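Ribosome biogenesis Nep1 RNA methyltransferase (Archaeoglobus fulgidus, PDB 3O7B) probably methylates N1 of a specific pseudouridine in 16S ribosomal RNA, using S-adenosyl-L-methionine as methyl donor, during ribosome biogenesis. Local coordinates at residues M26-E38 and D188-F202. Residues are numbered along the deposited sequence; the frame is centred on the assembly and turned at random.
Sequences MGSAFVFLEASLE and DVAVCIGAFPHGDFF. With SAH (S-adenosyl-L-homocysteine), chain C.
Glu34 reaches across to the backbone of Phe202, whose N-H donates to the syn lone pair of Glu34 OE2 at an N to OE2 distance of 2.7 Å. The contact joins strands 28-33 and 189-194, neighbouring parallel strands in the central sheet of this SPOUT-type methyltransferase. Phe202 is the N-cap residue of helix 203-209. OE2 of Glu34 is also hydrogen-bonded to Thr205 OG1 in the first turn of that helix, and OE1 forms a salt bridge with Lys83. The carboxylate is thus buried but held at both oxygens.

Six backbone hydrogen bonds join the strands, running from Ala29 N to Val189 O as far as Ala195 N to Leu33 O, both 2.9 Å. At the start of the ladder Ser28 OG accepts a nearly straight bond from Val189 N. Past its end, a water links Ala195 O to Ser36 N.

The loop after strand 189-194 lines part of the S-adenosylhomocysteine pocket. Gly194 N donates to ligand O2', 2.9 Å away, and Gly199 O accepts from the ligand amino N. Gly194 has no side chain and lies next to the ligand ribose.

Phe30, Val191, Phe32 and Ile193 share one face of the sheet, covered by helices 87-98 and 224-239. Val191 CB makes a CH-pi contact over the Phe30 ring face. On the other face Leu33 CD1 touches Cys192 CB and Phe201 CE1.

With CG between its backbone N and carbonyl carbon (chi1 53°), the Phe196 ring stands between Glu34 and the ligand. Glu34 OE1 lies 3.8 Å above the ring plane, near the rim, while Phe196 CE1 is 3.8 Å from ligand CG.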
# COMPACT_ATOMS: atom_id res chain seq x y z
N MET A 26 20.14 20.63 -7.19
CA MET A 26 19.67 20.41 -5.78
C MET A 26 18.54 19.39 -5.70
O MET A 26 17.84 19.26 -4.67
CB MET A 26 19.31 21.73 -5.09
CG MET A 26 18.44 22.67 -5.90
SD MET A 26 16.67 22.37 -5.70
CE MET A 26 16.48 22.33 -3.91
N GLY A 27 18.38 18.66 -6.79
CA GLY A 27 17.62 17.43 -6.84
C GLY A 27 16.12 17.58 -6.92
O GLY A 27 15.56 18.66 -6.64
N SER A 28 15.48 16.49 -7.31
CA SER A 28 14.02 16.39 -7.31
C SER A 28 13.48 16.01 -5.94
O SER A 28 14.22 15.60 -5.04
CB SER A 28 13.54 15.41 -8.38
OG SER A 28 13.81 15.94 -9.67
N ALA A 29 12.18 16.19 -5.79
CA ALA A 29 11.47 15.81 -4.59
C ALA A 29 10.09 15.32 -4.93
O ALA A 29 9.48 15.76 -5.89
CB ALA A 29 11.35 17.00 -3.63
N PHE A 30 9.57 14.44 -4.08
CA PHE A 30 8.16 14.09 -4.07
C PHE A 30 7.55 14.66 -2.82
O PHE A 30 8.14 14.54 -1.73
CB PHE A 30 7.99 12.57 -4.04
CG PHE A 30 8.18 11.90 -5.36
CD1 PHE A 30 7.08 11.41 -6.08
CD2 PHE A 30 9.47 11.73 -5.90
CE1 PHE A 30 7.26 10.76 -7.30
CE2 PHE A 30 9.64 11.08 -7.14
CZ PHE A 30 8.54 10.61 -7.82
N VAL A 31 6.40 15.33 -2.97
CA VAL A 31 5.71 15.95 -1.86
C VAL A 31 4.29 15.45 -1.81
O VAL A 31 3.51 15.66 -2.76
CB VAL A 31 5.69 17.52 -1.99
CG1 VAL A 31 5.07 18.14 -0.77
CG2 VAL A 31 7.09 18.05 -2.25
N PHE A 32 3.92 14.79 -0.72
CA PHE A 32 2.53 14.42 -0.49
C PHE A 32 1.83 15.56 0.18
O PHE A 32 2.29 16.05 1.22
CB PHE A 32 2.44 13.11 0.29
CG PHE A 32 3.00 11.94 -0.49
CD1 PHE A 32 2.31 11.44 -1.59
CD2 PHE A 32 4.24 11.39 -0.15
CE1 PHE A 32 2.85 10.41 -2.37
CE2 PHE A 32 4.78 10.33 -0.92
CZ PHE A 32 4.07 9.85 -2.02
N LEU A 33 0.74 16.00 -0.44
CA LEU A 33 0.03 17.22 -0.01
C LEU A 33 -1.19 16.94 0.82
O LEU A 33 -1.97 16.01 0.53
CB LEU A 33 -0.39 18.04 -1.23
CG LEU A 33 0.71 18.62 -2.08
CD1 LEU A 33 0.07 19.36 -3.25
CD2 LEU A 33 1.63 19.57 -1.28
N GLU A 34 -1.40 17.76 1.85
CA GLU A 34 -2.58 17.67 2.70
C GLU A 34 -2.77 16.24 3.22
O GLU A 34 -3.89 15.71 3.27
CB GLU A 34 -3.83 18.18 1.98
CG GLU A 34 -3.77 19.69 1.71
CD GLU A 34 -5.00 20.21 1.02
OE1 GLU A 34 -6.05 19.54 1.07
OE2 GLU A 34 -4.90 21.32 0.44
N ALA A 35 -1.66 15.63 3.63
CA ALA A 35 -1.75 14.26 4.16
C ALA A 35 -2.60 14.24 5.41
O ALA A 35 -2.54 15.13 6.27
CB ALA A 35 -0.38 13.69 4.43
N SER A 36 -3.42 13.20 5.50
CA SER A 36 -4.43 13.06 6.53
C SER A 36 -3.78 12.48 7.78
O SER A 36 -4.04 11.32 8.18
CB SER A 36 -5.54 12.15 5.97
OG SER A 36 -6.69 12.18 6.78
N LEU A 37 -2.93 13.30 8.39
CA LEU A 37 -2.04 12.87 9.46
C LEU A 37 -2.05 13.94 10.54
O LEU A 37 -1.51 15.04 10.36
CB LEU A 37 -0.66 12.72 8.85
CG LEU A 37 0.46 11.91 9.44
CD1 LEU A 37 0.08 10.44 9.42
CD2 LEU A 37 1.67 12.16 8.59
N GLU A 38 -2.68 13.62 11.66
CA GLU A 38 -2.79 14.53 12.80
C GLU A 38 -3.14 13.77 14.06
O GLU A 38 -3.75 12.69 14.00
CB GLU A 38 -3.86 15.60 12.53
CG GLU A 38 -5.31 15.11 12.61
CD GLU A 38 -6.29 16.13 12.09
OE1 GLU A 38 -6.24 17.28 12.58
OE2 GLU A 38 -7.09 15.80 11.19
N ASP A 188 15.29 19.62 -12.07
CA ASP A 188 14.84 19.42 -10.69
C ASP A 188 13.34 19.67 -10.62
O ASP A 188 12.89 20.78 -10.87
CB ASP A 188 15.56 20.40 -9.75
CG ASP A 188 17.07 20.19 -9.69
OD1 ASP A 188 17.55 19.12 -10.14
OD2 ASP A 188 17.76 21.11 -9.19
N VAL A 189 12.57 18.64 -10.25
CA VAL A 189 11.11 18.77 -10.16
C VAL A 189 10.61 18.49 -8.76
O VAL A 189 11.29 17.80 -8.00
CB VAL A 189 10.34 17.87 -11.18
CG1 VAL A 189 10.75 18.22 -12.60
CG2 VAL A 189 10.56 16.37 -10.90
N ALA A 190 9.45 19.04 -8.40
CA ALA A 190 8.73 18.68 -7.19
C ALA A 190 7.41 18.07 -7.63
O ALA A 190 6.51 18.76 -8.12
CB ALA A 190 8.49 19.88 -6.31
N VAL A 191 7.31 16.75 -7.49
CA VAL A 191 6.11 15.99 -7.85
C VAL A 191 5.17 16.05 -6.67
O VAL A 191 5.52 15.57 -5.59
CB VAL A 191 6.46 14.52 -8.13
CG1 VAL A 191 5.19 13.67 -8.18
CG2 VAL A 191 7.25 14.39 -9.40
N CYS A 192 3.99 16.65 -6.85
CA CYS A 192 3.06 16.91 -5.76
C CYS A 192 1.76 16.15 -5.98
O CYS A 192 1.08 16.32 -7.01
CB CYS A 192 2.78 18.42 -5.64
SG CYS A 192 4.25 19.39 -5.19
N ILE A 193 1.47 15.27 -5.02
CA ILE A 193 0.31 14.39 -5.10
C ILE A 193 -0.47 14.49 -3.80
O ILE A 193 0.10 14.38 -2.70
CB ILE A 193 0.78 12.91 -5.33
CG1 ILE A 193 1.58 12.79 -6.64
CG2 ILE A 193 -0.41 11.94 -5.28
CD1 ILE A 193 2.41 11.49 -6.81
N GLY A 194 -1.78 14.70 -3.89
CA GLY A 194 -2.60 14.75 -2.69
C GLY A 194 -2.63 13.40 -1.99
O GLY A 194 -2.63 12.33 -2.67
N ALA A 195 -2.68 13.44 -0.66
CA ALA A 195 -2.74 12.22 0.15
C ALA A 195 -3.91 12.24 1.12
O ALA A 195 -3.78 11.90 2.29
CB ALA A 195 -1.39 11.99 0.89
N PHE A 196 -5.06 12.68 0.62
CA PHE A 196 -6.29 12.76 1.41
C PHE A 196 -7.40 12.10 0.57
O PHE A 196 -7.26 11.99 -0.64
CB PHE A 196 -6.64 14.24 1.72
CG PHE A 196 -6.68 15.12 0.51
CD1 PHE A 196 -7.87 15.32 -0.19
CD2 PHE A 196 -5.52 15.72 0.02
CE1 PHE A 196 -7.89 16.13 -1.34
CE2 PHE A 196 -5.54 16.52 -1.12
CZ PHE A 196 -6.72 16.72 -1.81
N PRO A 197 -8.46 11.61 1.22
CA PRO A 197 -9.44 10.80 0.46
C PRO A 197 -10.52 11.52 -0.36
O PRO A 197 -11.01 10.96 -1.34
CB PRO A 197 -10.11 9.97 1.56
CG PRO A 197 -10.01 10.80 2.76
CD PRO A 197 -8.76 11.63 2.65
N HIS A 198 -10.90 12.73 0.06
CA HIS A 198 -12.06 13.42 -0.52
C HIS A 198 -11.82 14.91 -0.58
O HIS A 198 -11.01 15.44 0.17
CB HIS A 198 -13.33 13.22 0.31
CG HIS A 198 -13.70 11.79 0.53
ND1 HIS A 198 -14.19 10.99 -0.48
CD2 HIS A 198 -13.66 11.03 1.65
CE1 HIS A 198 -14.43 9.79 0.01
NE2 HIS A 198 -14.11 9.78 1.29
N GLY A 199 -12.57 15.58 -1.46
CA GLY A 199 -12.50 17.04 -1.56
C GLY A 199 -11.40 17.51 -2.50
O GLY A 199 -10.78 16.73 -3.21
N ASP A 200 -11.19 18.82 -2.51
CA ASP A 200 -10.21 19.45 -3.38
C ASP A 200 -9.14 20.09 -2.51
O ASP A 200 -9.36 20.28 -1.32
CB ASP A 200 -10.88 20.54 -4.21
CG ASP A 200 -11.89 19.99 -5.18
OD1 ASP A 200 -13.10 20.07 -4.88
OD2 ASP A 200 -11.48 19.44 -6.22
N PHE A 201 -8.00 20.43 -3.09
CA PHE A 201 -6.95 21.12 -2.35
C PHE A 201 -7.47 22.41 -1.73
O PHE A 201 -8.27 23.12 -2.34
CB PHE A 201 -5.78 21.47 -3.26
CG PHE A 201 -5.05 20.26 -3.79
CD1 PHE A 201 -4.22 19.52 -2.96
CD2 PHE A 201 -5.18 19.89 -5.12
CE1 PHE A 201 -3.55 18.40 -3.46
CE2 PHE A 201 -4.51 18.77 -5.62
CZ PHE A 201 -3.68 18.04 -4.78
N PHE A 202 -7.02 22.71 -0.52
CA PHE A 202 -7.23 24.05 0.06
C PHE A 202 -6.62 25.10 -0.86
O PHE A 202 -5.56 24.91 -1.46
CB PHE A 202 -6.55 24.17 1.42
CG PHE A 202 -7.16 23.30 2.49
CD1 PHE A 202 -8.53 23.32 2.76
CD2 PHE A 202 -6.33 22.49 3.28
CE1 PHE A 202 -9.08 22.52 3.78
CE2 PHE A 202 -6.86 21.69 4.30
CZ PHE A 202 -8.24 21.70 4.55
N SAH C . -9.66 15.44 -5.40
CA SAH C . -9.95 13.98 -5.25
CB SAH C . -9.57 13.52 -3.85
CG SAH C . -8.09 13.20 -3.71
SD SAH C . -7.52 11.91 -4.86
C SAH C . -11.41 13.65 -5.55
O SAH C . -12.18 14.52 -5.98
C5' SAH C . -5.75 11.79 -4.50
C4' SAH C . -4.78 12.57 -5.37
O4' SAH C . -4.52 11.91 -6.60
C3' SAH C . -5.27 13.94 -5.81
O3' SAH C . -5.16 14.89 -4.78
C2' SAH C . -4.37 14.22 -6.99
O2' SAH C . -3.08 14.65 -6.53
C1' SAH C . -4.21 12.85 -7.62
N9 SAH C . -5.11 12.54 -8.76
C8 SAH C . -6.35 11.94 -8.71
N7 SAH C . -6.81 11.82 -9.98
C5 SAH C . -5.88 12.30 -10.83
C6 SAH C . -5.83 12.42 -12.21
N6 SAH C . -6.84 12.00 -12.99
N1 SAH C . -4.71 12.96 -12.81
C2 SAH C . -3.66 13.41 -12.03
N3 SAH C . -3.72 13.30 -10.66
C4 SAH C . -4.81 12.76 -10.07
O HOH W 1 17.05 16.74 -10.65
O HOH W 2 -2.95 10.24 4.39